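Local coordinates for protein cryptochrome DASH, chloroplastic/mitochondrial (Arabidopsis thaliana, PDB 2J4D) that repairs cyclobutane pyrimidine dimers in single-stranded DNA as an FAD- and folate-binding photolyase, and may also serve as a photoreceptor, at residues R6-T11 with S289-F294; K381-T386 with T418-Y423. All blocks are in the same frame, centred on the assembly; numbering follows the deposited sequence.

Interaction 1: residues R6-T11 with S289-F294; sequences RVPALT and SPWLAF. With FAD (flavin-adenine dinucleotide), chain C.
Trp-291 reaches from the short helix 289-293 to the cis-proline step Val-7–Pro-8, just where strand 4-7 ends. This helix lines the FAD pocket of the photolyase/cryptochrome fold. The strand pairs in parallel with strand 245-248. From CB, which points toward the strand end, CG lies beside the backbone N (chi1 -69°), and the indole extends away from its helix. On the five-membered ring, NE1 makes a weak hydrogen bond to Val-249 O. The six-membered ring makes the contact. Its CZ2 lies 3.8 Å from Pro-8 CD, which approaches the ring obliquely. At the tip, CH2 touches Val-7 CG1 at 3.9 Å. Phe-97 meets the indole edge-to-face. With an alanine here, a gap would probably open beside Val-7 and Pro-8, and Phe-97 would lose one of its ring partners. Away from the indole, the same helix faces the cofactor. Ser-289 N donates to FAD O1P at 3.1 Å, with an N-H...O angle of 153°, and Leu-292 CD1 lies 3.3 Å from the ribose hydroxyl O2B. Back at the strand end, Val-7 O sits at the indole edge, near the ring plane, 3.4 Å from Trp-291 CH2.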
loop_
_atom_site.group_PDB
_atom_site.type_symbol
_atom_site.label_atom_id
_atom_site.label_comp_id
_atom_site.label_asym_id
_atom_site.label_seq_id
_atom_site.Cartn_x
_atom_site.Cartn_y
_atom_site.Cartn_z
ATOM N N ARG A 6 -7.699 -9.414 14.418
ATOM C CA ARG A 6 -8.213 -8.362 13.550
ATOM C C ARG A 6 -7.315 -7.139 13.681
ATOM O O ARG A 6 -6.898 -6.792 14.783
ATOM C CB ARG A 6 -9.625 -7.940 13.969
ATOM C CG ARG A 6 -10.768 -8.753 13.396
ATOM C CD ARG A 6 -12.079 -7.984 13.578
ATOM N NE ARG A 6 -12.835 -7.884 12.330
ATOM C CZ ARG A 6 -13.579 -6.836 11.986
ATOM N NH1 ARG A 6 -13.668 -5.789 12.796
ATOM N NH2 ARG A 6 -14.232 -6.827 10.830
ATOM N N VAL A 7 -7.008 -6.489 12.563
ATOM C CA VAL A 7 -6.209 -5.266 12.611
ATOM C C VAL A 7 -7.040 -4.241 11.864
ATOM O O VAL A 7 -7.301 -4.406 10.673
ATOM C CB VAL A 7 -4.849 -5.406 11.898
ATOM C CG1 VAL A 7 -4.018 -4.113 12.102
ATOM C CG2 VAL A 7 -4.092 -6.607 12.434
ATOM N N PRO A 8 -7.528 -3.205 12.563
ATOM C CA PRO A 8 -7.355 -2.940 14.001
ATOM C C PRO A 8 -8.192 -3.943 14.799
ATOM O O PRO A 8 -9.077 -4.592 14.241
ATOM C CB PRO A 8 -7.874 -1.517 14.151
ATOM C CG PRO A 8 -8.982 -1.462 13.125
ATOM C CD PRO A 8 -8.363 -2.167 11.930
ATOM N N ALA A 9 -7.923 -4.066 16.094
ATOM C CA ALA A 9 -8.666 -5.018 16.923
ATOM C C ALA A 9 -9.969 -4.434 17.467
ATOM O O ALA A 9 -10.736 -5.118 18.145
ATOM C CB ALA A 9 -7.783 -5.508 18.075
ATOM N N LEU A 10 -10.228 -3.172 17.148
ATOM C CA LEU A 10 -11.427 -2.482 17.610
ATOM C C LEU A 10 -12.737 -3.145 17.180
ATOM O O LEU A 10 -12.807 -3.802 16.141
ATOM C CB LEU A 10 -11.422 -1.043 17.090
ATOM C CG LEU A 10 -10.171 -0.203 17.355
ATOM C CD1 LEU A 10 -10.318 1.142 16.662
ATOM C CD2 LEU A 10 -9.973 -0.012 18.853
ATOM N N THR A 11 -13.779 -2.948 17.982
ATOM C CA THR A 11 -15.093 -3.497 17.668
ATOM C C THR A 11 -15.706 -2.609 16.595
ATOM O O THR A 11 -15.231 -1.498 16.365
ATOM C CB THR A 11 -16.023 -3.468 18.886
ATOM O OG1 THR A 11 -16.290 -2.109 19.243
ATOM C CG2 THR A 11 -15.379 -4.181 20.067
ATOM N N SER A 289 0.615 0.119 6.442
ATOM C CA SER A 289 0.821 -0.086 5.012
ATOM C C SER A 289 -0.336 -0.441 4.084
ATOM O O SER A 289 -0.446 0.136 3.002
ATOM C CB SER A 289 1.978 -1.063 4.787
ATOM O OG SER A 289 1.669 -2.355 5.271
ATOM N N PRO A 290 -1.217 -1.381 4.473
ATOM C CA PRO A 290 -2.306 -1.682 3.539
ATOM C C PRO A 290 -3.235 -0.492 3.302
ATOM O O PRO A 290 -3.692 -0.272 2.179
ATOM C CB PRO A 290 -3.030 -2.864 4.201
ATOM C CG PRO A 290 -1.956 -3.501 5.064
ATOM C CD PRO A 290 -1.263 -2.276 5.641
ATOM N N TRP A 291 -3.527 0.266 4.356
ATOM C CA TRP A 291 -4.410 1.427 4.209
ATOM C C TRP A 291 -3.727 2.546 3.439
ATOM O O TRP A 291 -4.379 3.305 2.712
ATOM C CB TRP A 291 -4.873 1.912 5.583
ATOM C CG TRP A 291 -5.803 0.933 6.225
ATOM C CD1 TRP A 291 -7.122 0.717 5.917
ATOM C CD2 TRP A 291 -5.479 0.020 7.266
ATOM N NE1 TRP A 291 -7.639 -0.280 6.718
ATOM C CE2 TRP A 291 -6.649 -0.723 7.554
ATOM C CE3 TRP A 291 -4.308 -0.249 7.992
ATOM C CZ2 TRP A 291 -6.681 -1.716 8.541
ATOM C CZ3 TRP A 291 -4.346 -1.237 8.974
ATOM C CH2 TRP A 291 -5.523 -1.954 9.237
ATOM N N LEU A 292 -2.413 2.654 3.583
ATOM C CA LEU A 292 -1.679 3.671 2.838
ATOM C C LEU A 292 -1.657 3.299 1.358
ATOM O O LEU A 292 -1.833 4.159 0.492
ATOM C CB LEU A 292 -0.242 3.803 3.366
ATOM C CG LEU A 292 -0.123 4.617 4.662
ATOM C CD1 LEU A 292 1.241 4.413 5.295
ATOM C CD2 LEU A 292 -0.371 6.098 4.340
ATOM N N ALA A 293 -1.460 2.017 1.064
ATOM C CA ALA A 293 -1.403 1.552 -0.326
ATOM C C ALA A 293 -2.699 1.841 -1.080
ATOM O O ALA A 293 -2.681 2.252 -2.242
ATOM C CB ALA A 293 -1.091 0.056 -0.367
ATOM N N PHE A 294 -3.827 1.633 -0.420
ATOM C CA PHE A 294 -5.113 1.898 -1.048
ATOM C C PHE A 294 -5.560 3.347 -0.900
ATOM O O PHE A 294 -6.606 3.741 -1.429
ATOM C CB PHE A 294 -6.171 0.962 -0.471
ATOM C CG PHE A 294 -6.209 -0.374 -1.145
ATOM C CD1 PHE A 294 -6.933 -0.544 -2.322
ATOM C CD2 PHE A 294 -5.493 -1.448 -0.629
ATOM C CE1 PHE A 294 -6.944 -1.770 -2.979
ATOM C CE2 PHE A 294 -5.493 -2.680 -1.274
ATOM C CZ PHE A 294 -6.220 -2.844 -2.453
HETATM P PA FAD C . 6.241 0.484 9.652
HETATM O O1A FAD C . 5.202 0.734 10.672
HETATM O O2A FAD C . 7.602 0.072 10.071
HETATM O O5B FAD C . 6.414 1.780 8.715
HETATM C C5B FAD C . 5.371 2.777 8.638
HETATM C C4B FAD C . 5.103 3.074 7.158
HETATM O O4B FAD C . 6.317 3.530 6.563
HETATM C C3B FAD C . 4.667 1.874 6.326
HETATM O O3B FAD C . 3.290 1.573 6.478
HETATM C C2B FAD C . 5.072 2.314 4.953
HETATM O O2B FAD C . 4.108 3.076 4.260
HETATM C C1B FAD C . 6.390 3.067 5.204
HETATM N N9A FAD C . 7.619 2.260 5.050
HETATM C C8A FAD C . 8.348 1.631 6.040
HETATM N N7A FAD C . 9.409 0.993 5.564
HETATM C C5A FAD C . 9.376 1.220 4.206
HETATM C C6A FAD C . 10.224 0.802 3.153
HETATM N N6A FAD C . 11.316 0.067 3.315
HETATM N N1A FAD C . 9.892 1.207 1.871
HETATM C C2A FAD C . 8.769 1.969 1.656
HETATM N N3A FAD C . 7.917 2.401 2.617
HETATM C C4A FAD C . 8.255 1.991 3.870
HETATM N N1 FAD C . 5.817 -1.501 1.416
HETATM C C2 FAD C . 4.628 -1.170 0.802
HETATM O O2 FAD C . 3.931 -0.267 1.228
HETATM N N3 FAD C . 4.236 -1.902 -0.330
HETATM C C4 FAD C . 4.975 -2.949 -0.874
HETATM O O4 FAD C . 4.571 -3.562 -1.879
HETATM C C4X FAD C . 6.195 -3.284 -0.238
HETATM N N5 FAD C . 7.004 -4.327 -0.716
HETATM C C5X FAD C . 8.258 -4.576 -0.153
HETATM C C6 FAD C . 9.113 -5.536 -0.710
HETATM C C7 FAD C . 10.388 -5.814 -0.165
HETATM C C7M FAD C . 11.263 -6.859 -0.815
HETATM C C8 FAD C . 10.809 -5.080 1.002
HETATM C C8M FAD C . 12.161 -5.312 1.659
HETATM C C9 FAD C . 9.958 -4.112 1.570
HETATM C C9A FAD C . 8.674 -3.838 1.012
HETATM N N10 FAD C . 7.790 -2.865 1.568
HETATM C C10 FAD C . 6.584 -2.535 0.911
HETATM C "C1'" FAD C . 8.287 -1.906 2.607
HETATM C "C2'" FAD C . 8.065 -2.301 4.081
HETATM O "O2'" FAD C . 8.539 -3.619 4.301
HETATM C "C3'" FAD C . 6.578 -2.225 4.420
HETATM O "O3'" FAD C . 6.058 -0.911 4.135
HETATM C "C4'" FAD C . 6.241 -2.499 5.896
HETATM O "O4'" FAD C . 6.635 -3.824 6.259
HETATM C "C5'" FAD C . 4.741 -2.330 6.101
HETATM O "O5'" FAD C . 4.408 -2.556 7.473
HETATM P P FAD C . 4.247 -1.437 8.574
HETATM O O1P FAD C . 3.159 -0.572 8.090
HETATM O O2P FAD C . 3.991 -2.089 9.887
HETATM O O3P FAD C . 5.649 -0.711 8.744
#

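Interaction 2: residues K381-T386 with T418-Y423. With FAD (flavin-adenine dinucleotide), chain C.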
loop_
_atom_site.group_PDB
_atom_site.type_symbol
_atom_site.label_atom_id
_atom_site.label_comp_id
_atom_site.label_asym_id
_atom_site.label_seq_id
_atom_site.Cartn_x
_atom_site.Cartn_y
_atom_site.Cartn_z
ATOM N N LYS A 381 4.881 -18.369 4.474
ATOM C CA LYS A 381 3.573 -18.886 4.849
ATOM C C LYS A 381 2.743 -17.720 5.402
ATOM O O LYS A 381 1.543 -17.624 5.145
ATOM C CB LYS A 381 3.711 -19.993 5.902
ATOM C CG LYS A 381 2.423 -20.782 6.139
ATOM C CD LYS A 381 2.637 -21.963 7.084
ATOM C CE LYS A 381 3.627 -22.991 6.514
ATOM N NZ LYS A 381 3.158 -23.682 5.269
ATOM N N GLU A 382 3.380 -16.829 6.160
ATOM C CA GLU A 382 2.661 -15.675 6.703
ATOM C C GLU A 382 2.067 -14.884 5.537
ATOM O O GLU A 382 0.901 -14.483 5.554
ATOM C CB GLU A 382 3.599 -14.760 7.507
ATOM C CG GLU A 382 2.860 -13.548 8.099
ATOM C CD GLU A 382 3.752 -12.597 8.879
ATOM O OE1 GLU A 382 4.901 -12.961 9.194
ATOM O OE2 GLU A 382 3.290 -11.478 9.187
ATOM N N LEU A 383 2.887 -14.681 4.515
ATOM C CA LEU A 383 2.477 -13.938 3.329
ATOM C C LEU A 383 1.281 -14.543 2.591
ATOM O O LEU A 383 0.303 -13.848 2.325
ATOM C CB LEU A 383 3.653 -13.834 2.364
ATOM C CG LEU A 383 3.342 -13.177 1.015
ATOM C CD1 LEU A 383 2.920 -11.712 1.234
ATOM C CD2 LEU A 383 4.569 -13.259 0.135
ATOM N N SER A 384 1.350 -15.829 2.249
ATOM C CA SER A 384 0.243 -16.444 1.519
ATOM C C SER A 384 -1.025 -16.612 2.364
ATOM O O SER A 384 -2.123 -16.702 1.831
ATOM C CB SER A 384 0.674 -17.794 0.926
ATOM O OG SER A 384 1.120 -18.666 1.940
ATOM N N THR A 385 -0.871 -16.628 3.680
ATOM C CA THR A 385 -1.999 -16.784 4.592
ATOM C C THR A 385 -2.677 -15.468 4.972
ATOM O O THR A 385 -3.897 -15.416 5.135
ATOM C CB THR A 385 -1.550 -17.454 5.919
ATOM O OG1 THR A 385 -0.886 -18.690 5.629
ATOM C CG2 THR A 385 -2.750 -17.710 6.837
ATOM N N THR A 386 -1.885 -14.409 5.114
ATOM C CA THR A 386 -2.426 -13.115 5.548
ATOM C C THR A 386 -2.274 -11.956 4.561
ATOM O O THR A 386 -2.964 -10.951 4.690
ATOM C CB THR A 386 -1.750 -12.662 6.853
ATOM O OG1 THR A 386 -0.367 -12.412 6.582
ATOM C CG2 THR A 386 -1.852 -13.753 7.942
ATOM N N THR A 418 1.356 -10.274 -6.231
ATOM C CA THR A 418 0.129 -11.043 -6.145
ATOM C C THR A 418 -0.439 -11.060 -4.727
ATOM O O THR A 418 -1.633 -10.827 -4.517
ATOM C CB THR A 418 0.355 -12.521 -6.548
ATOM O OG1 THR A 418 0.725 -12.599 -7.929
ATOM C CG2 THR A 418 -0.908 -13.324 -6.323
ATOM N N CYS A 419 0.433 -11.325 -3.758
ATOM C CA CYS A 419 0.030 -11.499 -2.362
ATOM C C CYS A 419 -0.161 -10.348 -1.386
ATOM O O CYS A 419 -1.051 -10.418 -0.537
ATOM C CB CYS A 419 0.982 -12.495 -1.684
ATOM S SG CYS A 419 1.104 -14.116 -2.460
ATOM N N LEU A 420 0.663 -9.310 -1.486
ATOM C CA LEU A 420 0.606 -8.199 -0.542
ATOM C C LEU A 420 -0.619 -7.310 -0.513
ATOM O O LEU A 420 -0.997 -6.739 -1.525
ATOM C CB LEU A 420 1.821 -7.291 -0.730
ATOM C CG LEU A 420 3.176 -7.870 -0.330
ATOM C CD1 LEU A 420 4.284 -6.926 -0.792
ATOM C CD2 LEU A 420 3.221 -8.059 1.186
ATOM N N LEU A 421 -1.225 -7.177 0.665
ATOM C CA LEU A 421 -2.365 -6.281 0.808
ATOM C C LEU A 421 -1.859 -4.867 0.518
ATOM O O LEU A 421 -2.568 -4.057 -0.077
ATOM C CB LEU A 421 -2.910 -6.303 2.237
ATOM C CG LEU A 421 -3.442 -7.632 2.775
ATOM C CD1 LEU A 421 -4.074 -7.392 4.133
ATOM C CD2 LEU A 421 -4.463 -8.207 1.819
ATOM N N ASP A 422 -0.628 -4.579 0.942
ATOM C CA ASP A 422 -0.058 -3.253 0.742
ATOM C C ASP A 422 0.725 -3.087 -0.543
ATOM O O ASP A 422 1.487 -2.126 -0.689
ATOM C CB ASP A 422 0.840 -2.848 1.927
ATOM C CG ASP A 422 2.007 -3.809 2.163
ATOM O OD1 ASP A 422 2.550 -4.380 1.191
ATOM O OD2 ASP A 422 2.404 -3.969 3.340
ATOM N N TYR A 423 0.531 -3.993 -1.490
ATOM C CA TYR A 423 1.274 -3.896 -2.733
ATOM C C TYR A 423 1.185 -2.507 -3.328
ATOM O O TYR A 423 0.096 -1.967 -3.513
ATOM C CB TYR A 423 0.775 -4.882 -3.779
ATOM C CG TYR A 423 1.377 -4.582 -5.137
ATOM C CD1 TYR A 423 2.751 -4.719 -5.352
ATOM C CD2 TYR A 423 0.586 -4.113 -6.188
ATOM C CE1 TYR A 423 3.327 -4.396 -6.581
ATOM C CE2 TYR A 423 1.152 -3.782 -7.425
ATOM C CZ TYR A 423 2.523 -3.930 -7.609
ATOM O OH TYR A 423 3.097 -3.616 -8.820
HETATM P PA FAD C . 6.241 0.484 9.652
HETATM O O1A FAD C . 5.202 0.734 10.672
HETATM O O2A FAD C . 7.602 0.072 10.071
HETATM O O5B FAD C . 6.414 1.780 8.715
HETATM C C5B FAD C . 5.371 2.777 8.638
HETATM C C4B FAD C . 5.103 3.074 7.158
HETATM O O4B FAD C . 6.317 3.530 6.563
HETATM C C3B FAD C . 4.667 1.874 6.326
HETATM O O3B FAD C . 3.290 1.573 6.478
HETATM C C2B FAD C . 5.072 2.314 4.953
HETATM O O2B FAD C . 4.108 3.076 4.260
HETATM C C1B FAD C . 6.390 3.067 5.204
HETATM N N9A FAD C . 7.619 2.260 5.050
HETATM C C8A FAD C . 8.348 1.631 6.040
HETATM N N7A FAD C . 9.409 0.993 5.564
HETATM C C5A FAD C . 9.376 1.220 4.206
HETATM C C6A FAD C . 10.224 0.802 3.153
HETATM N N6A FAD C . 11.316 0.067 3.315
HETATM N N1A FAD C . 9.892 1.207 1.871
HETATM C C2A FAD C . 8.769 1.969 1.656
HETATM N N3A FAD C . 7.917 2.401 2.617
HETATM C C4A FAD C . 8.255 1.991 3.870
HETATM N N1 FAD C . 5.817 -1.501 1.416
HETATM C C2 FAD C . 4.628 -1.170 0.802
HETATM O O2 FAD C . 3.931 -0.267 1.228
HETATM N N3 FAD C . 4.236 -1.902 -0.330
HETATM C C4 FAD C . 4.975 -2.949 -0.874
HETATM O O4 FAD C . 4.571 -3.562 -1.879
HETATM C C4X FAD C . 6.195 -3.284 -0.238
HETATM N N5 FAD C . 7.004 -4.327 -0.716
HETATM C C5X FAD C . 8.258 -4.576 -0.153
HETATM C C6 FAD C . 9.113 -5.536 -0.710
HETATM C C7 FAD C . 10.388 -5.814 -0.165
HETATM C C7M FAD C . 11.263 -6.859 -0.815
HETATM C C8 FAD C . 10.809 -5.080 1.002
HETATM C C8M FAD C . 12.161 -5.312 1.659
HETATM C C9 FAD C . 9.958 -4.112 1.570
HETATM C C9A FAD C . 8.674 -3.838 1.012
HETATM N N10 FAD C . 7.790 -2.865 1.568
HETATM C C10 FAD C . 6.584 -2.535 0.911
HETATM C "C1'" FAD C . 8.287 -1.906 2.607
HETATM C "C2'" FAD C . 8.065 -2.301 4.081
HETATM O "O2'" FAD C . 8.539 -3.619 4.301
HETATM C "C3'" FAD C . 6.578 -2.225 4.420
HETATM O "O3'" FAD C . 6.058 -0.911 4.135
HETATM C "C4'" FAD C . 6.241 -2.499 5.896
HETATM O "O4'" FAD C . 6.635 -3.824 6.259
HETATM C "C5'" FAD C . 4.741 -2.330 6.101
HETATM O "O5'" FAD C . 4.408 -2.556 7.473
HETATM P P FAD C . 4.247 -1.437 8.574
HETATM O O1P FAD C . 3.159 -0.572 8.090
HETATM O O2P FAD C . 3.991 -2.089 9.887
HETATM O O3P FAD C . 5.649 -0.711 8.744
HETATM O O HOH W 1 -1.651 -13.325 0.093
#
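Leu-383 and Cys-419 bury the most surface here, followed by Thr-386. They join helix 374-386 to the C-terminal end of helix 409-419 in the FAD-binding domain of the photolyase fold. The second helix gives way to a type I beta turn, Leu-420 to Tyr-423, which runs along the flavin. Leu-383 carries its CG anti to the backbone N (chi1 175°), which brings its branches to the helix end. Its CD1 rests 3.6 Å from Cys-419 CB. The same methyl touches Leu-420 CD2 at 3.7 Å, and the two leucine side chains cross at about a right angle. Trp-415 and Phe-416, one turn back in helix 409-419, also pack on Leu-383. Polar backbone is bridged here too. One water donates to both Leu-383 O and Cys-419 O, each at 3.0 Å. Thr-386 meets the turn through its carbonyl O, which lies 3.8 Å from Leu-421 CD1. Its hydroxyl OG1 turns back to donate to Glu-382 O at 2.6 Å, from above the carbonyl plane. Leu-420 joins the contact to the cofactor, because its other methyl, CD1, lies 3.5 Å from FAD O4. Further along the turn, flavin N3 donates to Asp-422 O at 2.8 Å, with an angle of 139° at the hydrogen.

Both interactions are buried, with centres about 14 Å apart, and both touch FAD. They hold different elements. Interaction 1 sets a helix against a strand end through one aromatic side chain, and its helix serves the phosphate and ribose part of the cofactor. Interaction 2 joins two helix ends with aliphatic groups and a bridging water, and its turn serves the flavin ring. The segments 289-294 and 418-423 also meet directly. Ser-289 OG lies 2.6 Å from Asp-422 OD2, a probable hydrogen bond, and Ala-293 CB packs 3.4 Å from Asp-422 O. Arg-394 forms a salt bridge with Asp-422 OD2, the oxygen that Ser-289 OG meets.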